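Local coordinates for PA3566 protein (Pseudomonas aeruginosa, PDB 1X7V) that is of unknown function but belongs to the antibiotic biosynthesis monooxygenase family and may therefore have oxidoreductase activity, at residues 24-29 with 81-86; 32-37 with 41-46. All coordinates share one frame; numbering follows the deposited sequence.

Both contacts involve helix 20-36, which packs on a four-stranded antiparallel sheet ordered 40-47, 54-61, 7-15, 87-96. Contact 1 ties the middle of this helix to the loop between helix 74-80 and strand 87-96, whereas contact 2 joins its C-terminal turns to strand 40-47, at one border of the sheet within this chain. Their centres lie about 16 Å apart. Along the chain, contact 2 is nested within the long loop that contact 1 closes. The two sites touch through Leu45 CD2, which lies 3.8 Å from Leu27 CB. One helix thus meets both an outer strand of the chain's sheet and the segment leading into the last strand, within a single alpha-beta plait.

Contact 1: 24-29 with 81-86; sequences ERELRA and RGNEAL
Glu26 and Asn83 make the one polar link between helix segment 24-29 and loop segment 81-86. Asn83 ND2 donates to Glu26 OE1 at 3.2 Å, with an N-H...O angle of 145°, so the bond is long and noticeably bent. The donor comes to the side of OE1 turned away from the other carboxylate oxygen and lies somewhat out of the carboxylate plane; the acceptor is likewise tilted from the amide plane. The two flat groups stand 58° apart, which rules out stacking. The same amide nitrogen also donates to the backbone oxygen of Phe79, its stronger polar partner, and this second bond restricts how the amide can turn.

The remaining contact is loose packing. The Glu26 chain is bent at chi2 (-58°), which folds the carboxylate back and leaves CG facing the loop. Asn83 OD1 lies in van der Waals contact 3.7 Å from Glu26 CG, and the nonpolar pair is Leu86 CD1 with the same Glu26 CG at 4.2 Å. Only 102 Å² is buried in all, in keeping with a contact at the surface.

Within the helix, Arg28 grips Glu24 one turn back. Arg28 NE and NH2 both donate to Glu24 OE2, side-on, in a salt bridge (NE to OE2 3.0 Å), and the oxygen lies in the guanidinium plane.

In the fold, Glu26 and Leu27 also pack on Phe79 of helix 74-80, while Leu27 turns to Phe55 and Met57 of strand 54-61 and to Leu45 of strand 40-47. Helix 20-36 thus lies against the sheet on one flank and meets helix 74-80, with its following loop, on another.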
ATOM      1  N   GLU A  24      -8.854   6.675  -2.768  1.00 68.85           N
ATOM      2  CA  GLU A  24      -8.446   6.040  -4.015  1.00 71.25           C
ATOM      3  C   GLU A  24      -7.498   6.939  -4.805  1.00 70.78           C
ATOM      4  O   GLU A  24      -6.512   6.440  -5.324  1.00 71.60           O
ATOM      5  CB  GLU A  24      -9.663   5.728  -4.882  1.00 70.49           C
ATOM      6  CG  GLU A  24      -9.313   5.122  -6.269  1.00 72.75           C
ATOM      7  CD  GLU A  24     -10.565   4.765  -7.087  1.00 75.83           C
ATOM      8  OE1 GLU A  24     -11.611   4.396  -6.477  1.00 82.81           O
ATOM      9  OE2 GLU A  24     -10.486   4.826  -8.336  1.00 79.36           O
ATOM     10  N   ARG A  25      -7.821   8.239  -4.902  1.00 70.41           N
ATOM     11  CA  ARG A  25      -6.980   9.230  -5.588  1.00 71.36           C
ATOM     12  C   ARG A  25      -5.592   9.200  -4.974  1.00 70.55           C
ATOM     13  O   ARG A  25      -4.605   9.128  -5.675  1.00 71.55           O
ATOM     14  CB  ARG A  25      -7.588  10.627  -5.470  1.00 72.12           C
ATOM     15  CG  ARG A  25      -6.770  11.651  -6.122  1.00 74.53           C
ATOM     16  CD  ARG A  25      -7.509  12.938  -6.274  1.00 77.38           C
ATOM     17  NE  ARG A  25      -8.000  13.381  -5.009  1.00 81.72           N
ATOM     18  CZ  ARG A  25      -9.281  13.631  -4.720  1.00 82.56           C
ATOM     19  NH1 ARG A  25     -10.272  13.567  -5.628  1.00 86.43           N
ATOM     20  NH2 ARG A  25      -9.552  14.001  -3.502  1.00 81.03           N
ATOM     21  N   GLU A  26      -5.532   9.210  -3.655  1.00 71.92           N
ATOM     22  CA  GLU A  26      -4.279   9.250  -2.938  1.00 72.80           C
ATOM     23  C   GLU A  26      -3.485   7.956  -3.075  1.00 73.10           C
ATOM     24  O   GLU A  26      -2.257   8.007  -3.278  1.00 73.69           O
ATOM     25  CB  GLU A  26      -4.539   9.604  -1.469  1.00 74.15           C
ATOM     26  CG  GLU A  26      -5.074  11.031  -1.286  1.00 78.00           C
ATOM     27  CD  GLU A  26      -4.149  12.141  -1.860  1.00 84.71           C
ATOM     28  OE1 GLU A  26      -3.043  12.312  -1.293  1.00 88.56           O
ATOM     29  OE2 GLU A  26      -4.526  12.866  -2.856  1.00 89.04           O
ATOM     30  N   LEU A  27      -4.162   6.818  -2.931  1.00 71.58           N
ATOM     31  CA  LEU A  27      -3.530   5.477  -3.096  1.00 71.32           C
ATOM     32  C   LEU A  27      -3.002   5.261  -4.515  1.00 70.87           C
ATOM     33  O   LEU A  27      -1.923   4.702  -4.731  1.00 70.42           O
ATOM     34  CB  LEU A  27      -4.515   4.364  -2.704  1.00 70.76           C
ATOM     35  CG  LEU A  27      -4.913   4.263  -1.253  1.00 71.04           C
ATOM     36  CD1 LEU A  27      -6.053   3.262  -1.018  1.00 69.23           C
ATOM     37  CD2 LEU A  27      -3.655   3.923  -0.363  1.00 71.89           C
ATOM     38  N   ARG A  28      -3.733   5.724  -5.520  1.00 71.83           N
ATOM     39  CA  ARG A  28      -3.312   5.501  -6.926  1.00 72.48           C
ATOM     40  C   ARG A  28      -1.922   6.175  -7.189  1.00 72.02           C
ATOM     41  O   ARG A  28      -1.063   5.664  -7.947  1.00 73.20           O
ATOM     42  CB  ARG A  28      -4.352   6.039  -7.887  1.00 72.79           C
ATOM     43  CG  ARG A  28      -5.594   5.146  -8.108  1.00 74.98           C
ATOM     44  CD  ARG A  28      -6.553   5.894  -9.041  1.00 76.38           C
ATOM     45  NE  ARG A  28      -7.727   5.116  -9.439  1.00 77.55           N
ATOM     46  CZ  ARG A  28      -7.770   4.209 -10.412  1.00 79.31           C
ATOM     47  NH1 ARG A  28      -6.708   3.916 -11.148  1.00 81.04           N
ATOM     48  NH2 ARG A  28      -8.913   3.592 -10.674  1.00 78.87           N
ATOM     49  N   ALA A  29      -1.686   7.267  -6.494  1.00 70.82           N
ATOM     50  CA  ALA A  29      -0.470   8.066  -6.664  1.00 71.40           C
ATOM     51  C   ALA A  29       0.733   7.276  -6.244  1.00 71.08           C
ATOM     52  O   ALA A  29       1.877   7.567  -6.706  1.00 70.38           O
ATOM     53  CB  ALA A  29      -0.532   9.326  -5.847  1.00 71.60           C
ATOM     54  N   ARG A  81       1.356  12.535   4.572  1.00 83.20           N
ATOM     55  CA  ARG A  81       1.200  13.958   4.882  1.00 83.71           C
ATOM     56  C   ARG A  81      -0.176  14.515   4.564  1.00 83.03           C
ATOM     57  O   ARG A  81      -0.437  15.041   3.479  1.00 83.02           O
ATOM     58  CB  ARG A  81       2.262  14.805   4.173  1.00 83.74           C
ATOM     59  CG  ARG A  81       3.561  14.648   4.802  1.00 85.58           C
ATOM     60  CD  ARG A  81       4.670  15.216   3.958  1.00 88.31           C
ATOM     61  NE  ARG A  81       4.434  16.619   3.638  1.00 90.96           N
ATOM     62  CZ  ARG A  81       5.167  17.301   2.760  1.00 93.66           C
ATOM     63  NH1 ARG A  81       6.172  16.703   2.114  1.00 94.67           N
ATOM     64  NH2 ARG A  81       4.882  18.576   2.512  1.00 93.74           N
ATOM     65  N   GLY A  82      -1.042  14.426   5.553  1.00 81.74           N
ATOM     66  CA  GLY A  82      -2.292  15.133   5.517  1.00 81.44           C
ATOM     67  C   GLY A  82      -3.476  14.214   5.337  1.00 80.91           C
ATOM     68  O   GLY A  82      -4.599  14.672   5.429  1.00 81.40           O
ATOM     69  N   ASN A  83      -3.263  12.922   5.100  1.00 80.78           N
ATOM     70  CA  ASN A  83      -4.413  12.055   4.806  1.00 81.08           C
ATOM     71  C   ASN A  83      -5.057  11.327   6.002  1.00 80.91           C
ATOM     72  O   ASN A  83      -6.000  10.599   5.823  1.00 80.31           O
ATOM     73  CB  ASN A  83      -4.060  11.069   3.692  1.00 81.54           C
ATOM     74  CG  ASN A  83      -3.750  11.787   2.382  1.00 82.90           C
ATOM     75  OD1 ASN A  83      -4.483  12.691   1.995  1.00 83.63           O
ATOM     76  ND2 ASN A  83      -2.645  11.397   1.701  1.00 82.90           N
ATOM     77  N   GLU A  84      -4.598  11.574   7.219  1.00 80.64           N
ATOM     78  CA  GLU A  84      -5.049  10.778   8.349  1.00 80.24           C
ATOM     79  C   GLU A  84      -6.580  10.845   8.534  1.00 78.84           C
ATOM     80  O   GLU A  84      -7.197   9.833   8.838  1.00 78.42           O
ATOM     81  CB  GLU A  84      -4.312  11.202   9.623  1.00 80.53           C
ATOM     82  CG  GLU A  84      -4.708  10.439  10.862  1.00 82.09           C
ATOM     83  CD  GLU A  84      -3.780  10.702  12.080  1.00 83.86           C
ATOM     84  OE1 GLU A  84      -3.855   9.922  13.044  1.00 90.10           O
ATOM     85  OE2 GLU A  84      -2.992  11.665  12.078  1.00 88.31           O
ATOM     86  N   ALA A  85      -7.193  12.004   8.284  1.00 77.58           N
ATOM     87  CA  ALA A  85      -8.651  12.127   8.427  1.00 77.41           C
ATOM     88  C   ALA A  85      -9.439  11.338   7.379  1.00 76.15           C
ATOM     89  O   ALA A  85     -10.628  11.071   7.578  1.00 76.65           O
ATOM     90  CB  ALA A  85      -9.090  13.582   8.432  1.00 77.76           C
ATOM     91  N   LEU A  86      -8.775  10.920   6.307  1.00 75.24           N
ATOM     92  CA  LEU A  86      -9.395  10.084   5.258  1.00 75.93           C
ATOM     93  C   LEU A  86      -9.486   8.609   5.663  1.00 74.34           C
ATOM     94  O   LEU A  86     -10.160   7.843   5.002  1.00 75.08           O
ATOM     95  CB  LEU A  86      -8.617  10.169   3.929  1.00 76.19           C
ATOM     96  CG  LEU A  86      -8.470  11.475   3.142  1.00 80.12           C
ATOM     97  CD1 LEU A  86      -7.955  11.175   1.720  1.00 82.07           C
ATOM     98  CD2 LEU A  86      -9.758  12.257   3.081  1.00 80.38           C
TER

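Contact 2: 32-37 with 41-46; sequences APSRAE and LQYDLH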
ATOM      1  N   ALA A  32       2.823   3.884  -9.424  1.00 70.09           N
ATOM      2  CA  ALA A  32       3.884   3.941 -10.417  1.00 70.38           C
ATOM      3  C   ALA A  32       5.241   4.163  -9.739  1.00 69.09           C
ATOM      4  O   ALA A  32       6.204   3.439 -10.054  1.00 69.88           O
ATOM      5  CB  ALA A  32       3.618   5.014 -11.439  1.00 71.91           C
ATOM      6  N   PRO A  33       5.348   5.142  -8.826  1.00 69.47           N
ATOM      7  CA  PRO A  33       6.682   5.338  -8.253  1.00 69.27           C
ATOM      8  C   PRO A  33       7.126   4.148  -7.409  1.00 69.29           C
ATOM      9  O   PRO A  33       8.349   3.836  -7.350  1.00 70.93           O
ATOM     10  CB  PRO A  33       6.549   6.620  -7.437  1.00 69.55           C
ATOM     11  CG  PRO A  33       5.108   6.817  -7.246  1.00 72.16           C
ATOM     12  CD  PRO A  33       4.396   6.160  -8.348  1.00 70.04           C
ATOM     13  N   SER A  34       6.190   3.501  -6.726  1.00 68.63           N
ATOM     14  CA  SER A  34       6.560   2.340  -5.900  1.00 68.34           C
ATOM     15  C   SER A  34       7.029   1.161  -6.752  1.00 68.84           C
ATOM     16  O   SER A  34       8.007   0.479  -6.416  1.00 67.95           O
ATOM     17  CB  SER A  34       5.440   1.940  -4.962  1.00 68.20           C
ATOM     18  OG  SER A  34       5.132   2.938  -4.002  1.00 68.95           O
ATOM     19  N   ARG A  35       6.351   0.913  -7.872  1.00 68.24           N
ATOM     20  CA  ARG A  35       6.707  -0.193  -8.760  1.00 68.70           C
ATOM     21  C   ARG A  35       8.152  -0.041  -9.306  1.00 69.14           C
ATOM     22  O   ARG A  35       8.841  -1.050  -9.553  1.00 70.16           O
ATOM     23  CB  ARG A  35       5.736  -0.250  -9.936  1.00 68.45           C
ATOM     24  CG  ARG A  35       4.446  -0.927  -9.626  1.00 69.61           C
ATOM     25  CD  ARG A  35       3.461  -0.775 -10.800  1.00 69.43           C
ATOM     26  NE  ARG A  35       2.238  -1.496 -10.479  1.00 69.66           N
ATOM     27  CZ  ARG A  35       1.182  -1.559 -11.278  1.00 73.41           C
ATOM     28  NH1 ARG A  35       1.235  -0.998 -12.474  1.00 74.12           N
ATOM     29  NH2 ARG A  35       0.099  -2.221 -10.907  1.00 74.72           N
ATOM     30  N   ALA A  36       8.609   1.211  -9.450  1.00 68.14           N
ATOM     31  CA  ALA A  36       9.919   1.534 -10.002  1.00 68.40           C
ATOM     32  C   ALA A  36      11.033   1.298  -8.986  1.00 68.54           C
ATOM     33  O   ALA A  36      12.207   1.200  -9.365  1.00 67.82           O
ATOM     34  CB  ALA A  36       9.938   2.985 -10.473  1.00 68.59           C
ATOM     35  N   GLU A  37      10.683   1.254  -7.694  1.00 68.12           N
ATOM     36  CA  GLU A  37      11.718   1.176  -6.651  1.00 69.08           C
ATOM     37  C   GLU A  37      12.535  -0.117  -6.727  1.00 68.49           C
ATOM     38  O   GLU A  37      12.014  -1.174  -7.010  1.00 67.49           O
ATOM     39  CB  GLU A  37      11.097   1.279  -5.272  1.00 69.03           C
ATOM     40  CG  GLU A  37      10.569   2.617  -4.931  1.00 71.26           C
ATOM     41  CD  GLU A  37       9.987   2.587  -3.521  1.00 73.68           C
ATOM     42  OE1 GLU A  37      10.792   2.289  -2.594  1.00 77.52           O
ATOM     43  OE2 GLU A  37       8.759   2.832  -3.354  1.00 75.20           O
ATOM     44  N   LEU A  41       9.022  -6.144  -6.226  1.00 71.17           N
ATOM     45  CA  LEU A  41       8.594  -7.242  -7.087  1.00 71.47           C
ATOM     46  C   LEU A  41       7.114  -7.213  -7.436  1.00 71.63           C
ATOM     47  O   LEU A  41       6.697  -7.824  -8.388  1.00 73.06           O
ATOM     48  CB  LEU A  41       8.954  -8.585  -6.437  1.00 71.74           C
ATOM     49  CG  LEU A  41      10.431  -8.757  -6.231  1.00 73.05           C
ATOM     50  CD1 LEU A  41      10.673 -10.114  -5.607  1.00 73.86           C
ATOM     51  CD2 LEU A  41      11.121  -8.617  -7.544  1.00 77.17           C
ATOM     52  N   GLN A  42       6.322  -6.519  -6.645  1.00 70.77           N
ATOM     53  CA  GLN A  42       4.886  -6.359  -6.956  1.00 70.30           C
ATOM     54  C   GLN A  42       4.415  -5.160  -6.158  1.00 69.50           C
ATOM     55  O   GLN A  42       4.789  -4.985  -5.024  1.00 67.46           O
ATOM     56  CB  GLN A  42       4.085  -7.605  -6.545  1.00 70.48           C
ATOM     57  CG  GLN A  42       2.543  -7.465  -6.847  1.00 69.49           C
ATOM     58  CD  GLN A  42       1.731  -8.665  -6.430  1.00 71.06           C
ATOM     59  OE1 GLN A  42       2.228  -9.542  -5.738  1.00 71.46           O
ATOM     60  NE2 GLN A  42       0.441  -8.713  -6.872  1.00 72.88           N
ATOM     61  N   TYR A  43       3.534  -4.360  -6.747  1.00 69.94           N
ATOM     62  CA  TYR A  43       2.891  -3.274  -6.015  1.00 70.31           C
ATOM     63  C   TYR A  43       1.609  -2.957  -6.762  1.00 71.16           C
ATOM     64  O   TYR A  43       1.618  -2.215  -7.766  1.00 70.97           O
ATOM     65  CB  TYR A  43       3.795  -2.051  -5.859  1.00 70.79           C
ATOM     66  CG  TYR A  43       3.357  -1.082  -4.780  1.00 70.69           C
ATOM     67  CD1 TYR A  43       3.950  -1.079  -3.498  1.00 69.95           C
ATOM     68  CD2 TYR A  43       2.431  -0.098  -5.054  1.00 72.15           C
ATOM     69  CE1 TYR A  43       3.579  -0.176  -2.538  1.00 70.68           C
ATOM     70  CE2 TYR A  43       2.048   0.822  -4.110  1.00 72.20           C
ATOM     71  CZ  TYR A  43       2.614   0.779  -2.842  1.00 71.25           C
ATOM     72  OH  TYR A  43       2.204   1.691  -1.935  1.00 71.83           O
ATOM     73  N   ASP A  44       0.530  -3.583  -6.292  1.00 71.23           N
ATOM     74  CA  ASP A  44      -0.744  -3.555  -6.973  1.00 70.36           C
ATOM     75  C   ASP A  44      -1.857  -3.076  -6.031  1.00 70.25           C
ATOM     76  O   ASP A  44      -1.958  -3.539  -4.923  1.00 70.56           O
ATOM     77  CB  ASP A  44      -1.076  -4.975  -7.507  1.00 71.34           C
ATOM     78  CG  ASP A  44      -0.172  -5.410  -8.669  1.00 73.93           C
ATOM     79  OD1 ASP A  44       0.250  -4.539  -9.506  1.00 74.74           O
ATOM     80  OD2 ASP A  44       0.071  -6.647  -8.764  1.00 75.13           O
ATOM     81  N   LEU A  45      -2.665  -2.130  -6.515  1.00 70.19           N
ATOM     82  CA  LEU A  45      -3.798  -1.553  -5.818  1.00 69.49           C
ATOM     83  C   LEU A  45      -5.120  -2.177  -6.267  1.00 68.56           C
ATOM     84  O   LEU A  45      -5.335  -2.423  -7.422  1.00 67.27           O
ATOM     85  CB  LEU A  45      -3.880  -0.047  -6.075  1.00 71.02           C
ATOM     86  CG  LEU A  45      -5.010   0.724  -5.404  1.00 69.60           C
ATOM     87  CD1 LEU A  45      -4.990   0.615  -3.904  1.00 70.85           C
ATOM     88  CD2 LEU A  45      -4.903   2.207  -5.841  1.00 71.36           C
ATOM     89  N   HIS A  46      -6.012  -2.431  -5.322  1.00 66.95           N
ATOM     90  CA  HIS A  46      -7.293  -3.103  -5.610  1.00 67.72           C
ATOM     91  C   HIS A  46      -8.393  -2.432  -4.768  1.00 68.07           C
ATOM     92  O   HIS A  46      -8.115  -1.889  -3.694  1.00 68.77           O
ATOM     93  CB  HIS A  46      -7.289  -4.578  -5.183  1.00 68.05           C
ATOM     94  CG  HIS A  46      -6.116  -5.365  -5.671  1.00 66.60           C
ATOM     95  ND1 HIS A  46      -4.854  -5.197  -5.143  1.00 70.50           N
ATOM     96  CD2 HIS A  46      -5.994  -6.298  -6.653  1.00 67.76           C
ATOM     97  CE1 HIS A  46      -4.009  -6.016  -5.763  1.00 69.84           C
ATOM     98  NE2 HIS A  46      -4.670  -6.693  -6.675  1.00 70.34           N
TER
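Arg35 makes two polar contacts with strand 41-46, one to backbone and one to a side chain. Its NE donates to Tyr43 O at 2.9 Å with an N-H...O angle of 155°; the oxygen sits at the guanidinium edge, near its plane, although the donor is tilted from the carbonyl plane. NH2 meets Asp44 OD1 at 2.7 Å in a salt bridge. This second bond is the more bent (132°): OD1 lies oblique to the guanidinium, and the two planes stand nearly perpendicular. The chain of Arg35 is extended from CG to NE, which carries the charged end from the helix to the strand.

The other oxygen of the carboxylate is held as well. Gln42 NE2 donates to Asp44 OD2 at 2.8 Å, close to its own amide plane, while Gln42 OE1 accepts from Gln60 NE2 on the adjoining strand. With donors on both oxygens, the Asp44 carboxylate is restrained in rotation.

Beside these bonds, Ser34 CB stands over the face of the Tyr43 ring, 3.4 Å from its centroid and almost on the ring normal, a CH-pi contact. Tyr43 brings the ring there with CG anti to its backbone N (chi1 -163°). Ser34 OG hangs over the CZ end, 3.5 Å from that atom, and bonds to Leu30 O. Arg35 CG rests 4.0 Å from Tyr43 CB.

The short segments of helix and strand run nearly antiparallel, their axes 7.9 Å apart. This is the helix-on-sheet packing of an alpha-beta plait, with helix 20-36 returning directly into strand 40-47, consistent with the dimeric alpha-beta barrel clan to which the family is assigned.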